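Local coordinates for putative cytoplasmic protein (Salmonella enterica subsp. enterica serovar Typhimurium, PDB 4IQN) that is of unknown function and belongs to the uncharacterised DUF5066 family, at residues A[34-39]-A[46-51]; A[122-127]-A[138-143]. All coordinates share one frame; numbering follows the deposited sequence.

Interaction 1: A[34-39]-A[46-51]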
loop_
_atom_site.group_PDB
_atom_site.type_symbol
_atom_site.label_atom_id
_atom_site.label_comp_id
_atom_site.label_asym_id
_atom_site.label_seq_id
_atom_site.Cartn_x
_atom_site.Cartn_y
_atom_site.Cartn_z
ATOM N N ARG A 34 -6.505 -9.425 -16.445
ATOM C CA ARG A 34 -6.361 -8.177 -17.206
ATOM C C ARG A 34 -5.659 -7.070 -16.403
ATOM O O ARG A 34 -5.221 -6.061 -16.977
ATOM C CB ARG A 34 -7.729 -7.593 -17.621
ATOM C CG ARG A 34 -8.739 -8.516 -18.281
ATOM C CD ARG A 34 -10.125 -7.849 -18.273
ATOM N NE ARG A 34 -10.188 -6.631 -19.096
ATOM C CZ ARG A 34 -10.291 -5.360 -18.670
ATOM N NH1 ARG A 34 -10.313 -5.030 -17.378
ATOM N NH2 ARG A 34 -10.352 -4.383 -19.573
ATOM N N LEU A 35 -5.584 -7.222 -15.089
ATOM C CA LEU A 35 -5.110 -6.126 -14.241
ATOM C C LEU A 35 -3.617 -5.878 -14.384
ATOM O O LEU A 35 -2.817 -6.802 -14.469
ATOM C CB LEU A 35 -5.456 -6.360 -12.767
ATOM C CG LEU A 35 -6.958 -6.468 -12.429
ATOM C CD1 LEU A 35 -7.081 -6.807 -10.957
ATOM C CD2 LEU A 35 -7.730 -5.193 -12.736
ATOM N N ARG A 36 -3.276 -4.601 -14.421
ATOM C CA ARG A 36 -1.903 -4.121 -14.411
ATOM C C ARG A 36 -1.874 -2.912 -13.483
ATOM O O ARG A 36 -2.930 -2.386 -13.112
ATOM C CB ARG A 36 -1.478 -3.710 -15.825
ATOM C CG ARG A 36 -1.512 -4.856 -16.837
ATOM C CD ARG A 36 -0.269 -5.723 -16.837
ATOM N NE ARG A 36 0.879 -4.938 -17.271
ATOM C CZ ARG A 36 2.135 -5.361 -17.286
ATOM N NH1 ARG A 36 2.448 -6.596 -16.899
ATOM N NH2 ARG A 36 3.084 -4.530 -17.695
ATOM N N VAL A 37 -0.687 -2.455 -13.103
ATOM C CA VAL A 37 -0.581 -1.227 -12.309
ATOM C C VAL A 37 0.420 -0.275 -12.984
ATOM O O VAL A 37 1.458 -0.716 -13.514
ATOM C CB VAL A 37 -0.211 -1.532 -10.809
ATOM C CG1 VAL A 37 1.028 -2.364 -10.724
ATOM C CG2 VAL A 37 -0.088 -0.233 -9.991
ATOM N N ARG A 38 0.117 1.028 -12.980
ATOM C CA ARG A 38 1.132 2.014 -13.382
ATOM C C ARG A 38 2.447 1.819 -12.622
ATOM O O ARG A 38 2.432 1.519 -11.423
ATOM C CB ARG A 38 0.598 3.438 -13.220
ATOM C CG ARG A 38 -0.486 3.769 -14.235
ATOM C CD ARG A 38 0.108 4.001 -15.597
ATOM N NE ARG A 38 -0.886 4.538 -16.542
ATOM C CZ ARG A 38 -1.205 5.820 -16.630
ATOM N NH1 ARG A 38 -0.615 6.713 -15.837
ATOM N NH2 ARG A 38 -2.115 6.215 -17.521
ATOM N N LYS A 39 3.575 1.943 -13.322
ATOM C CA LYS A 39 4.900 1.778 -12.720
ATOM C C LYS A 39 5.337 3.009 -11.921
ATOM O O LYS A 39 6.058 2.874 -10.921
ATOM C CB LYS A 39 5.932 1.468 -13.811
ATOM C CG LYS A 39 7.388 1.281 -13.409
ATOM C CD LYS A 39 7.656 0.020 -12.587
ATOM C CE LYS A 39 9.136 -0.150 -12.203
ATOM N NZ LYS A 39 9.961 -0.738 -13.279
ATOM N N THR A 46 2.646 6.438 -18.899
ATOM C CA THR A 46 1.679 5.334 -19.042
ATOM C C THR A 46 2.289 3.926 -18.869
ATOM O O THR A 46 1.596 2.932 -19.062
ATOM C CB THR A 46 0.983 5.401 -20.410
ATOM O OG1 THR A 46 1.972 5.232 -21.411
ATOM C CG2 THR A 46 0.321 6.762 -20.625
ATOM N N GLU A 47 3.576 3.829 -18.533
ATOM C CA GLU A 47 4.201 2.533 -18.370
ATOM C C GLU A 47 3.527 1.783 -17.253
ATOM O O GLU A 47 3.246 2.346 -16.198
ATOM C CB GLU A 47 5.705 2.641 -18.141
ATOM C CG GLU A 47 6.397 1.281 -18.015
ATOM C CD GLU A 47 7.921 1.373 -17.955
ATOM O OE1 GLU A 47 8.474 2.487 -18.145
ATOM O OE2 GLU A 47 8.568 0.320 -17.717
ATOM N N THR A 48 3.279 0.506 -17.477
ATOM C CA THR A 48 2.660 -0.340 -16.455
ATOM C C THR A 48 3.571 -1.508 -16.119
ATOM O O THR A 48 4.579 -1.767 -16.823
ATOM C CB THR A 48 1.300 -0.880 -16.929
ATOM O OG1 THR A 48 1.513 -1.743 -18.037
ATOM C CG2 THR A 48 0.368 0.243 -17.380
ATOM N N THR A 49 3.224 -2.200 -15.035
ATOM C CA THR A 49 3.955 -3.356 -14.574
ATOM C C THR A 49 2.966 -4.305 -13.885
ATOM O O THR A 49 1.752 -4.040 -13.885
ATOM C CB THR A 49 5.092 -2.908 -13.628
ATOM O OG1 THR A 49 5.954 -4.012 -13.379
ATOM C CG2 THR A 49 4.542 -2.326 -12.281
ATOM N N GLU A 50 3.474 -5.392 -13.298
ATOM C CA GLU A 50 2.623 -6.461 -12.727
ATOM C C GLU A 50 2.127 -6.133 -11.326
ATOM O O GLU A 50 2.843 -5.477 -10.544
ATOM C CB GLU A 50 3.391 -7.790 -12.661
ATOM C CG GLU A 50 3.727 -8.420 -14.018
ATOM C CD GLU A 50 4.938 -7.802 -14.711
ATOM O OE1 GLU A 50 5.905 -7.370 -14.028
ATOM O OE2 GLU A 50 4.920 -7.755 -15.969
ATOM N N LEU A 51 0.921 -6.605 -11.014
ATOM C CA LEU A 51 0.414 -6.550 -9.646
ATOM C C LEU A 51 1.232 -7.512 -8.791
ATOM O O LEU A 51 1.813 -8.485 -9.321
ATOM C CB LEU A 51 -1.060 -6.960 -9.564
ATOM C CG LEU A 51 -2.089 -5.869 -9.635
ATOM C CD1 LEU A 51 -2.036 -5.186 -11.000
ATOM C CD2 LEU A 51 -3.459 -6.428 -9.388
HETATM O O HOH W 1 -0.525 -7.845 -13.156
#

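Interaction 2: A[122-127]-A[138-143]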
loop_
_atom_site.group_PDB
_atom_site.type_symbol
_atom_site.label_atom_id
_atom_site.label_comp_id
_atom_site.label_asym_id
_atom_site.label_seq_id
_atom_site.Cartn_x
_atom_site.Cartn_y
_atom_site.Cartn_z
ATOM N N LEU A 122 9.766 8.918 -8.989
ATOM C CA LEU A 122 8.988 8.322 -7.866
ATOM C C LEU A 122 8.162 7.131 -8.378
ATOM O O LEU A 122 7.593 7.192 -9.474
ATOM C CB LEU A 122 8.106 9.344 -7.175
ATOM C CG LEU A 122 8.813 10.371 -6.277
ATOM C CD1 LEU A 122 7.850 11.528 -6.001
ATOM C CD2 LEU A 122 9.301 9.707 -4.973
ATOM N N PRO A 123 8.140 6.026 -7.622
ATOM C CA PRO A 123 7.371 4.876 -8.028
ATOM C C PRO A 123 5.903 5.066 -7.743
ATOM O O PRO A 123 5.514 5.884 -6.911
ATOM C CB PRO A 123 7.906 3.752 -7.134
ATOM C CG PRO A 123 8.370 4.454 -5.913
ATOM C CD PRO A 123 8.904 5.762 -6.382
ATOM N N ALA A 124 5.080 4.285 -8.423
ATOM C CA ALA A 124 3.648 4.251 -8.136
ATOM C C ALA A 124 3.368 3.760 -6.742
ATOM O O ALA A 124 4.204 3.084 -6.179
ATOM C CB ALA A 124 2.916 3.373 -9.131
ATOM N N LEU A 125 2.191 4.093 -6.230
ATOM C CA LEU A 125 1.703 3.621 -4.932
ATOM C C LEU A 125 0.326 3.038 -5.114
ATOM O O LEU A 125 -0.460 3.537 -5.882
ATOM C CB LEU A 125 1.590 4.770 -3.907
ATOM C CG LEU A 125 2.866 5.553 -3.645
ATOM C CD1 LEU A 125 2.607 6.810 -2.825
ATOM C CD2 LEU A 125 3.856 4.646 -2.946
ATOM N N ILE A 126 0.049 1.969 -4.375
ATOM C CA ILE A 126 -1.292 1.452 -4.213
ATOM C C ILE A 126 -1.658 1.643 -2.767
ATOM O O ILE A 126 -0.946 1.133 -1.869
ATOM C CB ILE A 126 -1.400 -0.045 -4.592
ATOM C CG1 ILE A 126 -1.141 -0.281 -6.093
ATOM C CG2 ILE A 126 -2.766 -0.593 -4.233
ATOM C CD1 ILE A 126 -1.172 -1.761 -6.464
ATOM N N ARG A 127 -2.770 2.326 -2.518
ATOM C CA ARG A 127 -3.194 2.587 -1.131
ATOM C C ARG A 127 -3.836 1.351 -0.556
ATOM O O ARG A 127 -4.663 0.714 -1.200
ATOM C CB ARG A 127 -4.193 3.744 -1.087
ATOM C CG ARG A 127 -4.625 4.251 0.285
ATOM C CD ARG A 127 -3.457 4.748 1.097
ATOM N NE ARG A 127 -3.904 5.747 2.056
ATOM C CZ ARG A 127 -4.269 5.501 3.314
ATOM N NH1 ARG A 127 -4.220 4.271 3.843
ATOM N NH2 ARG A 127 -4.646 6.519 4.058
ATOM N N ILE A 138 1.381 -0.067 -0.981
ATOM C CA ILE A 138 2.232 -0.946 -1.680
ATOM C C ILE A 138 3.123 -0.052 -2.538
ATOM O O ILE A 138 2.619 0.827 -3.276
ATOM C CB ILE A 138 1.449 -1.967 -2.540
ATOM C CG1 ILE A 138 0.355 -2.678 -1.732
ATOM C CG2 ILE A 138 2.392 -2.999 -3.081
ATOM C CD1 ILE A 138 -0.448 -3.642 -2.596
ATOM N N TYR A 139 4.423 -0.278 -2.429
ATOM C CA TYR A 139 5.445 0.579 -3.051
ATOM C C TYR A 139 5.869 -0.080 -4.337
ATOM O O TYR A 139 6.580 -1.085 -4.310
ATOM C CB TYR A 139 6.650 0.717 -2.089
ATOM C CG TYR A 139 7.471 1.956 -2.268
ATOM C CD1 TYR A 139 6.921 3.221 -2.054
ATOM C CD2 TYR A 139 8.817 1.887 -2.630
ATOM C CE1 TYR A 139 7.691 4.388 -2.221
ATOM C CE2 TYR A 139 9.586 3.062 -2.793
ATOM C CZ TYR A 139 9.018 4.303 -2.592
ATOM O OH TYR A 139 9.780 5.474 -2.754
ATOM N N ILE A 140 5.419 0.464 -5.480
ATOM C CA ILE A 140 5.553 -0.248 -6.744
ATOM C C ILE A 140 6.928 0.007 -7.390
ATOM O O ILE A 140 7.084 0.892 -8.212
ATOM C CB ILE A 140 4.439 0.150 -7.699
ATOM C CG1 ILE A 140 3.063 0.006 -7.061
ATOM C CG2 ILE A 140 4.513 -0.664 -9.008
ATOM C CD1 ILE A 140 2.679 -1.389 -6.561
ATOM N N THR A 141 7.924 -0.759 -6.963
ATOM C CA THR A 141 9.273 -0.669 -7.466
ATOM C C THR A 141 9.536 -1.947 -8.228
ATOM O O THR A 141 9.208 -2.025 -9.419
ATOM C CB THR A 141 10.280 -0.442 -6.338
ATOM O OG1 THR A 141 9.996 -1.363 -5.299
ATOM C CG2 THR A 141 10.138 0.952 -5.789
ATOM N N GLU A 142 10.045 -2.967 -7.561
ATOM C CA GLU A 142 10.406 -4.219 -8.231
ATOM C C GLU A 142 9.836 -5.330 -7.378
ATOM O O GLU A 142 9.843 -5.224 -6.144
ATOM C CB GLU A 142 11.933 -4.388 -8.365
ATOM C CG GLU A 142 12.663 -3.304 -9.148
ATOM C CD GLU A 142 12.260 -3.261 -10.633
ATOM O OE1 GLU A 142 11.860 -4.323 -11.169
ATOM O OE2 GLU A 142 12.333 -2.169 -11.277
ATOM N N ARG A 143 9.310 -6.362 -8.024
ATOM C CA ARG A 143 8.857 -7.546 -7.301
ATOM C C ARG A 143 10.011 -8.444 -6.861
ATOM O O ARG A 143 11.038 -8.554 -7.514
ATOM C CB ARG A 143 7.865 -8.331 -8.143
ATOM C CG ARG A 143 6.659 -7.491 -8.499
ATOM C CD ARG A 143 5.440 -8.301 -8.908
ATOM N NE ARG A 143 5.746 -9.264 -9.947
ATOM C CZ ARG A 143 4.966 -10.297 -10.252
ATOM N NH1 ARG A 143 3.792 -10.527 -9.607
ATOM N NH2 ARG A 143 5.361 -11.114 -11.204
#

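Interaction 1: A[34-39]-A[46-51]
Arg36 reaches across to Thr48 and Glu50 with its guanidinium, while Val37 and Thr49 pair through their backbones. NH1 of Arg36 forms a salt bridge with OE2 of Glu50 at 2.9 Å. The two side chains lie side by side, but their planes are 74° apart, and OE2 is met from above the carboxylate plane. NH2 of Arg36 gives a hydrogen bond to OG1 of Thr48 at 3.2 Å, and this hydroxyl lies in the guanidinium plane. NE adds a weak bond to the same oxygen. One face of the guanidinium covers the backbone, with C of Thr49 below its centre. Bends at chi2 (-84°) and chi3 (-65°) bring CD and then NE of Arg36 close to Thr49 O.

Two backbone hydrogen bonds join Val37 and Thr49: Val37 N to Thr49 O at 3.0 Å and Thr49 N to Val37 O at 2.8 Å. A third, Lys39 N to Glu47 O at 2.9 Å, lies just beyond the strands. CG1 of Val37 meets CG2 of Thr49. CD1 of Leu51 sits 3.4 Å from C of Arg36, and CD2 of Leu51 packs on CB of Leu35 at 3.9 Å. A water joins Leu35 O to Leu51 N.

Further out, Ile87 of strand 86-87 covers Val37 and Leu51. The Arg38 guanidinium lays a face over CA of Thr46, and its NH1 bonds to Pro43 O. Val37–Thr49 is a hydrogen-bonded pair and Arg38–Thr48 a non-hydrogen-bonded one, the pattern of a short antiparallel beta hairpin. Strand 36-38 is the middle strand of a small mixed sheet.

Interaction 2: A[122-127]-A[138-143]
Pro123 sets its CG over one face of the Tyr139 ring, 3.7 Å from the ring centroid. This is a CH-pi contact, shifted toward the hydroxyl end of the ring, with CG 3.4 Å from CZ of Tyr139. Chi1 (-155°) puts CG of Tyr139 anti to the backbone N, and chi2 of 63° turns the ring about its bond to CB. Leu125 lies alongside Tyr139, its CD2 3.5 Å from CD1 of the ring.

The other face of the strand pair is wholly aliphatic. CB of Ile126 meets CB of Ile138 at 4.0 Å, and these two side chains point the same way. CD1 of Ile140 crosses to CD1 of Ile126 at 3.9 Å. Ile126 and Ile138 exchange two backbone hydrogen bonds, N to O in each direction. Ile140 N bonds to Ala124 O at 3.0 Å.

Ile140 is the centre of an inverse gamma turn, and Thr141 keeps only a small contact, its CG2 3.8 Å from CB of Pro123. Beyond it the chain leaves the partner strand, and Glu142 is exposed.

Strand 124-128 is an outer strand of a four-stranded antiparallel sheet. Strand 151-155 flanks strand 135-140 on its other edge. Helix 190-207 packs on Tyr139 and Thr141, whose hydroxyls bond to Glu210 and Asp203.

Interactions 1 and 2 are two beta hairpins in series along the chain, their centres about 10 Å apart. They meet where Lys39, just after strand 36-38, meets Ala124 of segment 122-127. O of Lys39 lies 3.0 Å from N of Ala124, a probable hydrogen bond. NZ of Lys39 makes a long, weak ion pair with OE2 of Glu142 at 3.4 Å. A second junction joins the later segments, where O of Leu51 lies 2.9 Å from NH1 of Arg143. The residues that touch in interaction 2 are all buried, near the chain centre, whereas interaction 1 lies farther out and is partly exposed. The protein has no assigned function, so neither contact can be tied to a site.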